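PDB 1T3Q: quinoline 2-oxidoreductase large subunit from Pseudomonas putida, which probably catalyses molybdenum-dependent hydroxylation of quinoline at carbon 2, carrying the molybdopterin cytosine dinucleotide cofactor of a xanthine dehydrogenase family enzyme. Local coordinates for residues Ser227-Met232 with Ala259-Glu264; Gln85-Thr90 with Asn327-Thr332; Leu243-Val248 with Gly534-Thr539. All coordinates share one frame; numbering follows the deposited sequence.

Interactions 1 and 2 are buried and mainly apolar, whereas interaction 3 is partly buried, polar and close to a second copy of the subunit. Helix 226-237 connects all three: it supplies one segment of interaction 1, its Phe228 and Phe236 pack on Leu329 of interaction 2, and its Arg230 donates to Ile244 O and packs on Thr536 in interaction 3. Interactions 1 and 2 also meet directly, through backbone bonding between Leu261 and Leu329. Their chemistry follows their place: hydrocarbon packing inside the fold, with a water between carbonyls in interaction 2, and hydrogen bonds with a salt bridge at the sheet edge in interaction 3. The centres of interactions 2 and 3 lie about 22 Å apart.

Interaction 1: Ser227-Met232 with Ala259-Glu264; sequences SFVRTM and AHLHPE
Within the molybdopterin cofactor-binding domain, Phe228, Val229 and Met232 of helix 226-237 receive Leu261 from the loop that leads into helix 263-275. The backbones come closest at Val229 and Leu261, whose CA atoms are 6.4 Å apart. No hydrogen bond crosses the contact, and Leu261 contributes the largest buried area. Its two methyl branches part: CD2 lies 3.6 Å from Met232 CB, while CD1 makes a looser approach of 4.2 Å to Val229 CG1. Phe228 CG stands anti to the backbone N (chi1 163°), and the ring puts CE2 3.8 Å from Leu261 CB. Leu261 N lies at the ring edge, in its plane. Met232, one turn on, places CG 3.5 Å above the same ring, offset toward the rim; bends at chi2 and chi3 then lead its end away from Leu261. The neighbouring His260 turns away from the helix, its ring held by Ala369 N at NE2 and Gln257 O at ND1; its side chain is about 7 Å from the bound dioxosulfidomolybdenum ion. Helix 226-237 joins the parallel neighbouring strands 216-221 and 244-247 in a beta-alpha-beta crossover, and Phe228 also touches Leu329, to which Leu261 is hydrogen-bonded through the backbone.

Interaction 2: Gln85-Thr90 with Asn327-Thr332; sequences QGIVAT and NNLPWT
Ala89 and Leu329 mark the closest backbone approach, with CA atoms 5.4 Å apart. Residues 87-89 form a short strand, paired antiparallel with strand 99-101, whereas 327-332 has no regular structure and contains a cis peptide before Pro330. No direct hydrogen bond crosses; a water lies 3.1 Å from Ile87 O and 3.0 Å from Asn327 O, although other acceptors nearby compete for its two protons. Ile87 and Ala89 direct their side chains toward the loop, and Val88 directs its own away. Ile87 CG2, anti to its backbone N, presses on Leu329 CB at 3.5 Å, tighter than a usual carbon contact. Leu329 CG then approaches Val88 O (3.7 Å), and its CD2 reaches the Ala89 methyl. Ala89 CB also sits 3.7 Å from Asn327 CB. An alanine in place of Leu329 would keep the CB contact but would probably open a gap beside Ile87 CG2 and Ala89 CB and take from Phe228 of helix 226-237 the leucine branch that packs on its ring. With hydrocarbon contacts and a water between carbonyls in place of direct bonds, the hammerhead domain and the cofactor-binding domain meet here chiefly by fit of shape.

Interaction 3: Leu243-Val248 with Gly534-Thr539; sequences LIEVRV and GSTKNT
Glu245 and Ser535 meet through the Glu245 carboxylate, which two donors approach from opposite faces. Ser535 OG donates to Glu245 OE1 at 2.9 Å on the anti side, while Arg247 NE reaches the same oxygen at 3.0 Å from 61° out of the carboxylate plane. Arg247 grips side-on: its NH1 takes Glu245 OE2 at 3.1 Å, on the syn side, which makes a two-nitrogen salt bridge within the strand. Glu245 CG lies anti to the backbone N, and the chain runs extended beyond it to bring the carboxylate beside the Ser535 hydroxyl. The aliphatic part of Lys537 crosses beside it, with CG 3.6 Å from Glu245 OE1. Ser535 OG also accepts from Lys537 N at 3.2 Å, closing an ST turn that fixes this hydroxyl.

Strand 244-247 is, within this chain, an outermost strand of a mixed sheet, paired on its other edge with strand 216-221; here a single antiparallel bridge, Arg247 with Ser535, joins it to the loop after strand 529-532. Thr536 OG1, between the backbone N and the carbonyl carbon (chi1 57°), takes the nearly straight bond from Val246 N (3.0 Å, 171° at the hydrogen). Thr536 N returns a more bent bond to Val246 O at 3.2 Å, and Val248 N binds Gly534 O at 2.9 Å. A side chain on Gly534 would clash with Val248 O. Past these bonds, Thr536 O accepts from Arg490 NH1 of the second subunit, and Lys537 O from that subunit's Gln532 NE2.

Interaction 1: Ser227-Met232 with Ala259-Glu264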
ATOM      1  N   SER B 227      -5.999 -16.941   3.902  1.00 17.91           N
ATOM      2  CA  SER B 227      -7.231 -16.957   4.694  1.00 18.60           C
ATOM      3  C   SER B 227      -7.027 -17.744   5.985  1.00 17.89           C
ATOM      4  O   SER B 227      -7.559 -17.381   7.038  1.00 17.45           O
ATOM      5  CB  SER B 227      -8.385 -17.578   3.895  1.00 20.63           C
ATOM      6  OG  SER B 227      -8.704 -16.793   2.759  1.00 20.27           O
ATOM      7  N   PHE B 228      -6.257 -18.825   5.884  1.00 17.68           N
ATOM      8  CA  PHE B 228      -5.944 -19.688   7.018  1.00 18.23           C
ATOM      9  C   PHE B 228      -5.141 -18.909   8.062  1.00 19.09           C
ATOM     10  O   PHE B 228      -5.440 -18.955   9.255  1.00 18.18           O
ATOM     11  CB  PHE B 228      -5.143 -20.893   6.517  1.00 18.68           C
ATOM     12  CG  PHE B 228      -4.423 -21.650   7.593  1.00 21.26           C
ATOM     13  CD1 PHE B 228      -5.116 -22.461   8.488  1.00 22.95           C
ATOM     14  CD2 PHE B 228      -3.038 -21.575   7.693  1.00 21.02           C
ATOM     15  CE1 PHE B 228      -4.434 -23.190   9.467  1.00 21.31           C
ATOM     16  CE2 PHE B 228      -2.347 -22.300   8.669  1.00 24.09           C
ATOM     17  CZ  PHE B 228      -3.050 -23.109   9.556  1.00 22.90           C
ATOM     18  N   VAL B 229      -4.120 -18.191   7.605  1.00 18.10           N
ATOM     19  CA  VAL B 229      -3.289 -17.411   8.514  1.00 17.00           C
ATOM     20  C   VAL B 229      -4.113 -16.353   9.244  1.00 16.95           C
ATOM     21  O   VAL B 229      -3.983 -16.183  10.459  1.00 18.55           O
ATOM     22  CB  VAL B 229      -2.124 -16.732   7.753  1.00 16.57           C
ATOM     23  CG1 VAL B 229      -1.342 -15.811   8.687  1.00 16.82           C
ATOM     24  CG2 VAL B 229      -1.200 -17.797   7.182  1.00 18.57           C
ATOM     25  N   ARG B 230      -4.960 -15.645   8.505  1.00 16.11           N
ATOM     26  CA  ARG B 230      -5.800 -14.609   9.095  1.00 17.90           C
ATOM     27  C   ARG B 230      -6.660 -15.174  10.229  1.00 18.93           C
ATOM     28  O   ARG B 230      -6.701 -14.615  11.325  1.00 17.83           O
ATOM     29  CB  ARG B 230      -6.703 -13.986   8.026  1.00 17.26           C
ATOM     30  CG  ARG B 230      -7.746 -13.001   8.569  1.00 19.42           C
ATOM     31  CD  ARG B 230      -8.540 -12.399   7.434  1.00 23.38           C
ATOM     32  NE  ARG B 230      -9.625 -11.515   7.871  1.00 25.96           N
ATOM     33  CZ  ARG B 230     -10.920 -11.806   7.759  1.00 24.72           C
ATOM     34  NH1 ARG B 230     -11.837 -10.938   8.171  1.00 25.30           N
ATOM     35  NH2 ARG B 230     -11.301 -12.968   7.244  1.00 24.29           N
ATOM     36  N   THR B 231      -7.343 -16.280   9.959  1.00 19.54           N
ATOM     37  CA  THR B 231      -8.200 -16.907  10.961  1.00 19.55           C
ATOM     38  C   THR B 231      -7.409 -17.408  12.171  1.00 19.57           C
ATOM     39  O   THR B 231      -7.866 -17.270  13.309  1.00 20.50           O
ATOM     40  CB  THR B 231      -8.981 -18.092  10.357  1.00 20.61           C
ATOM     41  OG1 THR B 231      -9.689 -17.655   9.191  1.00 19.73           O
ATOM     42  CG2 THR B 231      -9.983 -18.638  11.369  1.00 22.28           C
ATOM     43  N   MET B 232      -6.230 -17.981  11.939  1.00 19.21           N
ATOM     44  CA  MET B 232      -5.428 -18.491  13.044  1.00 20.52           C
ATOM     45  C   MET B 232      -4.824 -17.379  13.896  1.00 20.43           C
ATOM     46  O   MET B 232      -4.693 -17.531  15.114  1.00 19.98           O
ATOM     47  CB  MET B 232      -4.323 -19.428  12.539  1.00 22.16           C
ATOM     48  CG  MET B 232      -4.842 -20.692  11.851  1.00 25.54           C
ATOM     49  SD  MET B 232      -6.100 -21.594  12.807  1.00 31.59           S
ATOM     50  CE  MET B 232      -7.536 -21.028  12.008  1.00 29.00           C
ATOM     51  N   ALA B 259       3.122 -23.463   3.590  1.00 15.53           N
ATOM     52  CA  ALA B 259       1.735 -23.869   3.750  1.00 16.01           C
ATOM     53  C   ALA B 259       1.557 -24.316   5.200  1.00 17.41           C
ATOM     54  O   ALA B 259       0.902 -25.319   5.476  1.00 16.23           O
ATOM     55  CB  ALA B 259       1.391 -25.009   2.801  1.00 16.14           C
ATOM     56  N   HIS B 260       2.176 -23.577   6.114  1.00 17.58           N
ATOM     57  CA  HIS B 260       2.068 -23.852   7.547  1.00 18.94           C
ATOM     58  C   HIS B 260       1.952 -22.520   8.260  1.00 20.41           C
ATOM     59  O   HIS B 260       2.303 -21.470   7.710  1.00 19.00           O
ATOM     60  CB  HIS B 260       3.315 -24.539   8.116  1.00 17.96           C
ATOM     61  CG  HIS B 260       3.648 -25.850   7.481  1.00 18.95           C
ATOM     62  ND1 HIS B 260       4.534 -25.962   6.431  1.00 18.08           N
ATOM     63  CD2 HIS B 260       3.231 -27.109   7.758  1.00 18.17           C
ATOM     64  CE1 HIS B 260       4.653 -27.233   6.093  1.00 18.33           C
ATOM     65  NE2 HIS B 260       3.873 -27.950   6.881  1.00 19.12           N
ATOM     66  N   LEU B 261       1.463 -22.561   9.491  1.00 18.57           N
ATOM     67  CA  LEU B 261       1.381 -21.351  10.287  1.00 19.64           C
ATOM     68  C   LEU B 261       2.701 -21.348  11.044  1.00 18.49           C
ATOM     69  O   LEU B 261       3.041 -22.330  11.705  1.00 20.41           O
ATOM     70  CB  LEU B 261       0.214 -21.419  11.275  1.00 18.75           C
ATOM     71  CG  LEU B 261       0.084 -20.161  12.136  1.00 18.83           C
ATOM     72  CD1 LEU B 261      -0.309 -18.979  11.261  1.00 18.39           C
ATOM     73  CD2 LEU B 261      -0.963 -20.380  13.220  1.00 19.31           C
ATOM     74  N   HIS B 262       3.462 -20.266  10.942  1.00 17.57           N
ATOM     75  CA  HIS B 262       4.748 -20.209  11.633  1.00 18.31           C
ATOM     76  C   HIS B 262       4.656 -19.387  12.908  1.00 16.39           C
ATOM     77  O   HIS B 262       3.949 -18.386  12.962  1.00 16.16           O
ATOM     78  CB  HIS B 262       5.822 -19.577  10.742  1.00 18.22           C
ATOM     79  CG  HIS B 262       5.769 -20.032   9.319  1.00 16.33           C
ATOM     80  ND1 HIS B 262       5.949 -21.347   8.951  1.00 16.42           N
ATOM     81  CD2 HIS B 262       5.523 -19.350   8.175  1.00 18.99           C
ATOM     82  CE1 HIS B 262       5.812 -21.456   7.641  1.00 20.01           C
ATOM     83  NE2 HIS B 262       5.553 -20.259   7.147  1.00 16.57           N
ATOM     84  N   PRO B 263       5.360 -19.814  13.962  1.00 17.12           N
ATOM     85  CA  PRO B 263       5.318 -19.051  15.209  1.00 17.94           C
ATOM     86  C   PRO B 263       5.644 -17.582  14.920  1.00 18.45           C
ATOM     87  O   PRO B 263       5.013 -16.677  15.461  1.00 18.46           O
ATOM     88  CB  PRO B 263       6.391 -19.728  16.055  1.00 17.24           C
ATOM     89  CG  PRO B 263       6.256 -21.159  15.656  1.00 18.25           C
ATOM     90  CD  PRO B 263       6.092 -21.083  14.138  1.00 17.73           C
ATOM     91  N   GLU B 264       6.618 -17.351  14.043  1.00 17.81           N
ATOM     92  CA  GLU B 264       7.023 -15.988  13.712  1.00 17.35           C
ATOM     93  C   GLU B 264       5.909 -15.121  13.130  1.00 17.56           C
ATOM     94  O   GLU B 264       5.907 -13.911  13.336  1.00 15.47           O
ATOM     95  CB  GLU B 264       8.230 -16.000  12.766  1.00 19.06           C
ATOM     96  CG  GLU B 264       9.499 -16.551  13.399  1.00 19.65           C
ATOM     97  CD  GLU B 264       9.691 -18.039  13.174  1.00 22.71           C
ATOM     98  OE1 GLU B 264       8.688 -18.785  13.145  1.00 24.57           O
ATOM     99  OE2 GLU B 264      10.856 -18.467  13.038  1.00 23.68           O
TER

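Interaction 2: Gln85-Thr90 with Asn327-Thr332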
ATOM      1  N   GLN B  85      -0.902 -18.753  24.004  1.00 25.91           N
ATOM      2  CA  GLN B  85      -0.397 -20.035  24.472  1.00 26.99           C
ATOM      3  C   GLN B  85       0.305 -20.756  23.320  1.00 25.40           C
ATOM      4  O   GLN B  85       1.020 -21.736  23.529  1.00 24.49           O
ATOM      5  CB  GLN B  85      -1.538 -20.896  25.025  1.00 29.77           C
ATOM      6  CG  GLN B  85      -2.350 -21.623  23.966  1.00 36.07           C
ATOM      7  CD  GLN B  85      -3.433 -22.513  24.560  1.00 38.64           C
ATOM      8  OE1 GLN B  85      -3.233 -23.147  25.603  1.00 41.01           O
ATOM      9  NE2 GLN B  85      -4.578 -22.579  23.889  1.00 36.97           N
ATOM     10  N   GLY B  86       0.096 -20.270  22.100  1.00 24.75           N
ATOM     11  CA  GLY B  86       0.752 -20.882  20.959  1.00 21.99           C
ATOM     12  C   GLY B  86      -0.142 -21.536  19.919  1.00 21.61           C
ATOM     13  O   GLY B  86      -1.356 -21.340  19.894  1.00 21.43           O
ATOM     14  N   ILE B  87       0.479 -22.343  19.067  1.00 19.64           N
ATOM     15  CA  ILE B  87      -0.216 -23.021  17.985  1.00 19.50           C
ATOM     16  C   ILE B  87      -0.813 -24.356  18.407  1.00 17.69           C
ATOM     17  O   ILE B  87      -0.083 -25.305  18.676  1.00 19.30           O
ATOM     18  CB  ILE B  87       0.744 -23.264  16.801  1.00 18.47           C
ATOM     19  CG1 ILE B  87       1.360 -21.931  16.359  1.00 19.49           C
ATOM     20  CG2 ILE B  87      -0.002 -23.923  15.652  1.00 16.66           C
ATOM     21  CD1 ILE B  87       2.412 -22.069  15.274  1.00 21.83           C
ATOM     22  N   VAL B  88      -2.141 -24.412  18.459  1.00 19.32           N
ATOM     23  CA  VAL B  88      -2.856 -25.632  18.825  1.00 18.54           C
ATOM     24  C   VAL B  88      -3.092 -26.443  17.555  1.00 18.81           C
ATOM     25  O   VAL B  88      -3.732 -25.966  16.619  1.00 19.94           O
ATOM     26  CB  VAL B  88      -4.220 -25.304  19.466  1.00 20.53           C
ATOM     27  CG1 VAL B  88      -4.919 -26.587  19.910  1.00 21.57           C
ATOM     28  CG2 VAL B  88      -4.019 -24.370  20.646  1.00 20.92           C
ATOM     29  N   ALA B  89      -2.571 -27.664  17.520  1.00 18.81           N
ATOM     30  CA  ALA B  89      -2.719 -28.514  16.347  1.00 21.09           C
ATOM     31  C   ALA B  89      -3.322 -29.858  16.709  1.00 22.19           C
ATOM     32  O   ALA B  89      -2.767 -30.601  17.521  1.00 24.04           O
ATOM     33  CB  ALA B  89      -1.358 -28.715  15.676  1.00 19.06           C
ATOM     34  N   THR B  90      -4.453 -30.176  16.095  1.00 24.36           N
ATOM     35  CA  THR B  90      -5.118 -31.442  16.364  1.00 25.63           C
ATOM     36  C   THR B  90      -5.784 -31.996  15.111  1.00 25.18           C
ATOM     37  O   THR B  90      -5.854 -31.323  14.081  1.00 22.92           O
ATOM     38  CB  THR B  90      -6.179 -31.280  17.471  1.00 26.82           C
ATOM     39  OG1 THR B  90      -6.657 -32.576  17.865  1.00 32.42           O
ATOM     40  CG2 THR B  90      -7.341 -30.426  16.977  1.00 27.73           C
ATOM     41  N   ASN B 327       3.221 -30.951  16.445  1.00 19.00           N
ATOM     42  CA  ASN B 327       2.464 -31.177  15.227  1.00 19.86           C
ATOM     43  C   ASN B 327       2.449 -29.824  14.536  1.00 19.10           C
ATOM     44  O   ASN B 327       2.142 -28.813  15.165  1.00 17.57           O
ATOM     45  CB  ASN B 327       1.009 -31.559  15.522  1.00 20.79           C
ATOM     46  CG  ASN B 327       0.855 -32.985  15.995  1.00 20.61           C
ATOM     47  OD1 ASN B 327       0.482 -33.229  17.143  1.00 22.68           O
ATOM     48  ND2 ASN B 327       1.126 -33.936  15.112  1.00 16.55           N
ATOM     49  N   ASN B 328       2.796 -29.793  13.256  1.00 19.12           N
ATOM     50  CA  ASN B 328       2.754 -28.544  12.511  1.00 18.30           C
ATOM     51  C   ASN B 328       1.272 -28.257  12.294  1.00 17.56           C
ATOM     52  O   ASN B 328       0.447 -29.171  12.335  1.00 17.47           O
ATOM     53  CB  ASN B 328       3.413 -28.712  11.139  1.00 17.52           C
ATOM     54  CG  ASN B 328       2.646 -29.677  10.249  1.00 14.52           C
ATOM     55  OD1 ASN B 328       3.020 -30.840  10.098  1.00 16.70           O
ATOM     56  ND2 ASN B 328       1.550 -29.199   9.674  1.00 12.43           N
ATOM     57  N   LEU B 329       0.930 -26.995  12.066  1.00 17.38           N
ATOM     58  CA  LEU B 329      -0.454 -26.622  11.789  1.00 18.52           C
ATOM     59  C   LEU B 329      -0.412 -26.188  10.321  1.00 19.47           C
ATOM     60  O   LEU B 329       0.441 -25.389   9.946  1.00 18.12           O
ATOM     61  CB  LEU B 329      -0.876 -25.441  12.666  1.00 18.41           C
ATOM     62  CG  LEU B 329      -2.291 -25.316  13.260  1.00 24.06           C
ATOM     63  CD1 LEU B 329      -2.836 -23.935  12.942  1.00 21.10           C
ATOM     64  CD2 LEU B 329      -3.223 -26.404  12.752  1.00 22.76           C
ATOM     65  N   PRO B 330      -1.370 -26.646   9.495  1.00 19.85           N
ATOM     66  CA  PRO B 330      -2.505 -27.522   9.814  1.00 20.45           C
ATOM     67  C   PRO B 330      -2.410 -29.016   9.485  1.00 20.43           C
ATOM     68  O   PRO B 330      -3.345 -29.761   9.777  1.00 20.57           O
ATOM     69  CB  PRO B 330      -3.629 -26.878   9.027  1.00 21.28           C
ATOM     70  CG  PRO B 330      -2.909 -26.590   7.703  1.00 21.61           C
ATOM     71  CD  PRO B 330      -1.536 -26.059   8.148  1.00 20.03           C
ATOM     72  N   TRP B 331      -1.304 -29.464   8.901  1.00 19.60           N
ATOM     73  CA  TRP B 331      -1.186 -30.867   8.499  1.00 19.55           C
ATOM     74  C   TRP B 331      -0.878 -31.885   9.590  1.00 19.85           C
ATOM     75  O   TRP B 331      -1.303 -33.038   9.492  1.00 18.97           O
ATOM     76  CB  TRP B 331      -0.142 -30.993   7.384  1.00 19.81           C
ATOM     77  CG  TRP B 331      -0.227 -29.863   6.402  1.00 23.09           C
ATOM     78  CD1 TRP B 331       0.736 -28.928   6.145  1.00 22.74           C
ATOM     79  CD2 TRP B 331      -1.367 -29.490   5.619  1.00 23.73           C
ATOM     80  NE1 TRP B 331       0.264 -27.993   5.259  1.00 22.13           N
ATOM     81  CE2 TRP B 331      -1.022 -28.312   4.918  1.00 24.16           C
ATOM     82  CE3 TRP B 331      -2.647 -30.033   5.445  1.00 26.60           C
ATOM     83  CZ2 TRP B 331      -1.915 -27.663   4.056  1.00 25.22           C
ATOM     84  CZ3 TRP B 331      -3.537 -29.389   4.587  1.00 26.87           C
ATOM     85  CH2 TRP B 331      -3.163 -28.214   3.904  1.00 26.94           C
ATOM     86  N   THR B 332      -0.142 -31.454  10.613  1.00 18.23           N
ATOM     87  CA  THR B 332       0.271 -32.302  11.734  1.00 17.80           C
ATOM     88  C   THR B 332       1.209 -33.405  11.269  1.00 19.31           C
ATOM     89  O   THR B 332       1.585 -33.464  10.095  1.00 18.70           O
ATOM     90  CB  THR B 332      -0.943 -32.945  12.483  1.00 17.50           C
ATOM     91  OG1 THR B 332      -1.466 -34.049  11.732  1.00 17.44           O
ATOM     92  CG2 THR B 332      -2.047 -31.912  12.683  1.00 18.09           C
TER
HETATM   93  O   HOH W   1       1.379 -27.899  17.908  1.00 20.15           O

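Interaction 3: Leu243-Val248 with Gly534-Thr539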
ATOM      1  N   LEU B 243     -10.794  -7.345  11.913  1.00 17.62           N
ATOM      2  CA  LEU B 243      -9.818  -6.265  12.036  1.00 18.33           C
ATOM      3  C   LEU B 243      -8.442  -6.723  11.561  1.00 18.03           C
ATOM      4  O   LEU B 243      -7.434  -6.070  11.823  1.00 19.67           O
ATOM      5  CB  LEU B 243      -9.729  -5.791  13.491  1.00 17.98           C
ATOM      6  CG  LEU B 243     -11.041  -5.253  14.068  1.00 17.93           C
ATOM      7  CD1 LEU B 243     -10.838  -4.783  15.503  1.00 19.98           C
ATOM      8  CD2 LEU B 243     -11.528  -4.105  13.201  1.00 20.79           C
ATOM      9  N   ILE B 244      -8.406  -7.853  10.865  1.00 17.53           N
ATOM     10  CA  ILE B 244      -7.149  -8.383  10.360  1.00 17.63           C
ATOM     11  C   ILE B 244      -7.185  -8.596   8.856  1.00 18.40           C
ATOM     12  O   ILE B 244      -8.161  -9.127   8.313  1.00 17.60           O
ATOM     13  CB  ILE B 244      -6.811  -9.756  10.976  1.00 17.57           C
ATOM     14  CG1 ILE B 244      -6.750  -9.668  12.503  1.00 17.50           C
ATOM     15  CG2 ILE B 244      -5.478 -10.254  10.418  1.00 16.40           C
ATOM     16  CD1 ILE B 244      -6.485 -11.017  13.176  1.00 18.71           C
ATOM     17  N   GLU B 245      -6.122  -8.172   8.183  1.00 17.87           N
ATOM     18  CA  GLU B 245      -6.007  -8.395   6.750  1.00 17.61           C
ATOM     19  C   GLU B 245      -4.648  -9.023   6.513  1.00 17.07           C
ATOM     20  O   GLU B 245      -3.637  -8.550   7.033  1.00 17.68           O
ATOM     21  CB  GLU B 245      -6.079  -7.103   5.936  1.00 17.95           C
ATOM     22  CG  GLU B 245      -5.853  -7.379   4.441  1.00 19.55           C
ATOM     23  CD  GLU B 245      -5.714  -6.130   3.591  1.00 22.51           C
ATOM     24  OE1 GLU B 245      -5.589  -6.270   2.352  1.00 22.37           O
ATOM     25  OE2 GLU B 245      -5.726  -5.014   4.146  1.00 23.89           O
ATOM     26  N   VAL B 246      -4.628 -10.102   5.749  1.00 15.34           N
ATOM     27  CA  VAL B 246      -3.372 -10.754   5.424  1.00 15.36           C
ATOM     28  C   VAL B 246      -3.120 -10.466   3.948  1.00 15.86           C
ATOM     29  O   VAL B 246      -4.025 -10.587   3.130  1.00 16.13           O
ATOM     30  CB  VAL B 246      -3.450 -12.270   5.658  1.00 16.18           C
ATOM     31  CG1 VAL B 246      -2.252 -12.965   5.022  1.00 15.47           C
ATOM     32  CG2 VAL B 246      -3.484 -12.553   7.169  1.00 17.45           C
ATOM     33  N   ARG B 247      -1.899 -10.057   3.623  1.00 16.09           N
ATOM     34  CA  ARG B 247      -1.535  -9.759   2.238  1.00 14.40           C
ATOM     35  C   ARG B 247      -0.400 -10.674   1.827  1.00 14.69           C
ATOM     36  O   ARG B 247       0.482 -10.976   2.625  1.00 14.42           O
ATOM     37  CB  ARG B 247      -1.100  -8.299   2.096  1.00 15.10           C
ATOM     38  CG  ARG B 247      -2.242  -7.312   2.274  1.00 17.91           C
ATOM     39  CD  ARG B 247      -1.797  -5.867   2.110  1.00 20.92           C
ATOM     40  NE  ARG B 247      -2.903  -4.966   2.427  1.00 23.90           N
ATOM     41  CZ  ARG B 247      -2.798  -3.648   2.549  1.00 25.57           C
ATOM     42  NH1 ARG B 247      -3.871  -2.927   2.845  1.00 26.65           N
ATOM     43  NH2 ARG B 247      -1.628  -3.050   2.375  1.00 25.98           N
ATOM     44  N   VAL B 248      -0.425 -11.125   0.579  1.00 14.68           N
ATOM     45  CA  VAL B 248       0.616 -12.011   0.087  1.00 14.94           C
ATOM     46  C   VAL B 248       1.307 -11.363  -1.101  1.00 17.10           C
ATOM     47  O   VAL B 248       0.677 -11.097  -2.120  1.00 15.65           O
ATOM     48  CB  VAL B 248       0.036 -13.364  -0.375  1.00 14.47           C
ATOM     49  CG1 VAL B 248       1.171 -14.338  -0.703  1.00 13.92           C
ATOM     50  CG2 VAL B 248      -0.867 -13.944   0.720  1.00 17.69           C
ATOM     51  N   GLY B 534      -3.764 -12.342  -3.141  1.00 23.07           N
ATOM     52  CA  GLY B 534      -2.878 -11.750  -2.152  1.00 22.64           C
ATOM     53  C   GLY B 534      -3.501 -10.787  -1.156  1.00 22.90           C
ATOM     54  O   GLY B 534      -2.804  -9.940  -0.590  1.00 21.98           O
ATOM     55  N   SER B 535      -4.811 -10.896  -0.953  1.00 21.15           N
ATOM     56  CA  SER B 535      -5.520 -10.056   0.014  1.00 19.91           C
ATOM     57  C   SER B 535      -6.755 -10.786   0.515  1.00 19.81           C
ATOM     58  O   SER B 535      -7.502 -11.366  -0.279  1.00 19.39           O
ATOM     59  CB  SER B 535      -5.958  -8.732  -0.602  1.00 20.37           C
ATOM     60  OG  SER B 535      -6.734  -8.000   0.336  1.00 17.20           O
ATOM     61  N   THR B 536      -6.966 -10.752   1.829  1.00 17.06           N
ATOM     62  CA  THR B 536      -8.118 -11.406   2.438  1.00 15.98           C
ATOM     63  C   THR B 536      -9.313 -10.456   2.574  1.00 16.76           C
ATOM     64  O   THR B 536     -10.306 -10.784   3.230  1.00 16.89           O
ATOM     65  CB  THR B 536      -7.768 -11.968   3.829  1.00 13.91           C
ATOM     66  OG1 THR B 536      -7.274 -10.911   4.662  1.00 12.83           O
ATOM     67  CG2 THR B 536      -6.709 -13.051   3.714  1.00 14.44           C
ATOM     68  N   LYS B 537      -9.222  -9.282   1.959  1.00 16.42           N
ATOM     69  CA  LYS B 537     -10.320  -8.317   2.016  1.00 16.50           C
ATOM     70  C   LYS B 537     -11.592  -8.883   1.394  1.00 16.58           C
ATOM     71  O   LYS B 537     -12.702  -8.479   1.749  1.00 16.73           O
ATOM     72  CB  LYS B 537      -9.949  -7.026   1.288  1.00 17.84           C
ATOM     73  CG  LYS B 537      -9.155  -6.031   2.115  1.00 22.19           C
ATOM     74  CD  LYS B 537      -8.975  -4.763   1.306  1.00 25.00           C
ATOM     75  CE  LYS B 537      -8.782  -3.551   2.174  1.00 29.61           C
ATOM     76  NZ  LYS B 537      -8.760  -2.321   1.330  1.00 33.48           N
ATOM     77  N   ASN B 538     -11.424  -9.800   0.449  1.00 16.98           N
ATOM     78  CA  ASN B 538     -12.555 -10.433  -0.226  1.00 17.99           C
ATOM     79  C   ASN B 538     -12.217 -11.871  -0.599  1.00 17.81           C
ATOM     80  O   ASN B 538     -11.071 -12.189  -0.928  1.00 17.64           O
ATOM     81  CB  ASN B 538     -12.957  -9.632  -1.474  1.00 18.40           C
ATOM     82  CG  ASN B 538     -13.455  -8.230  -1.132  1.00 22.77           C
ATOM     83  OD1 ASN B 538     -12.668  -7.290  -0.983  1.00 21.19           O
ATOM     84  ND2 ASN B 538     -14.767  -8.092  -0.985  1.00 24.06           N
ATOM     85  N   THR B 539     -13.245 -12.718  -0.554  1.00 17.96           N
ATOM     86  CA  THR B 539     -13.186 -14.157  -0.809  1.00 17.09           C
ATOM     87  C   THR B 539     -12.531 -14.831   0.392  1.00 18.51           C
ATOM     88  O   THR B 539     -11.970 -14.162   1.258  1.00 18.85           O
ATOM     89  CB  THR B 539     -12.406 -14.561  -2.111  1.00 19.26           C
ATOM     90  OG1 THR B 539     -10.992 -14.435  -1.912  1.00 18.71           O
ATOM     91  CG2 THR B 539     -12.846 -13.712  -3.290  1.00 16.27           C
TER
HETATM   92  O   HOH W   2      -9.018  -9.326   5.682  1.00 18.06           O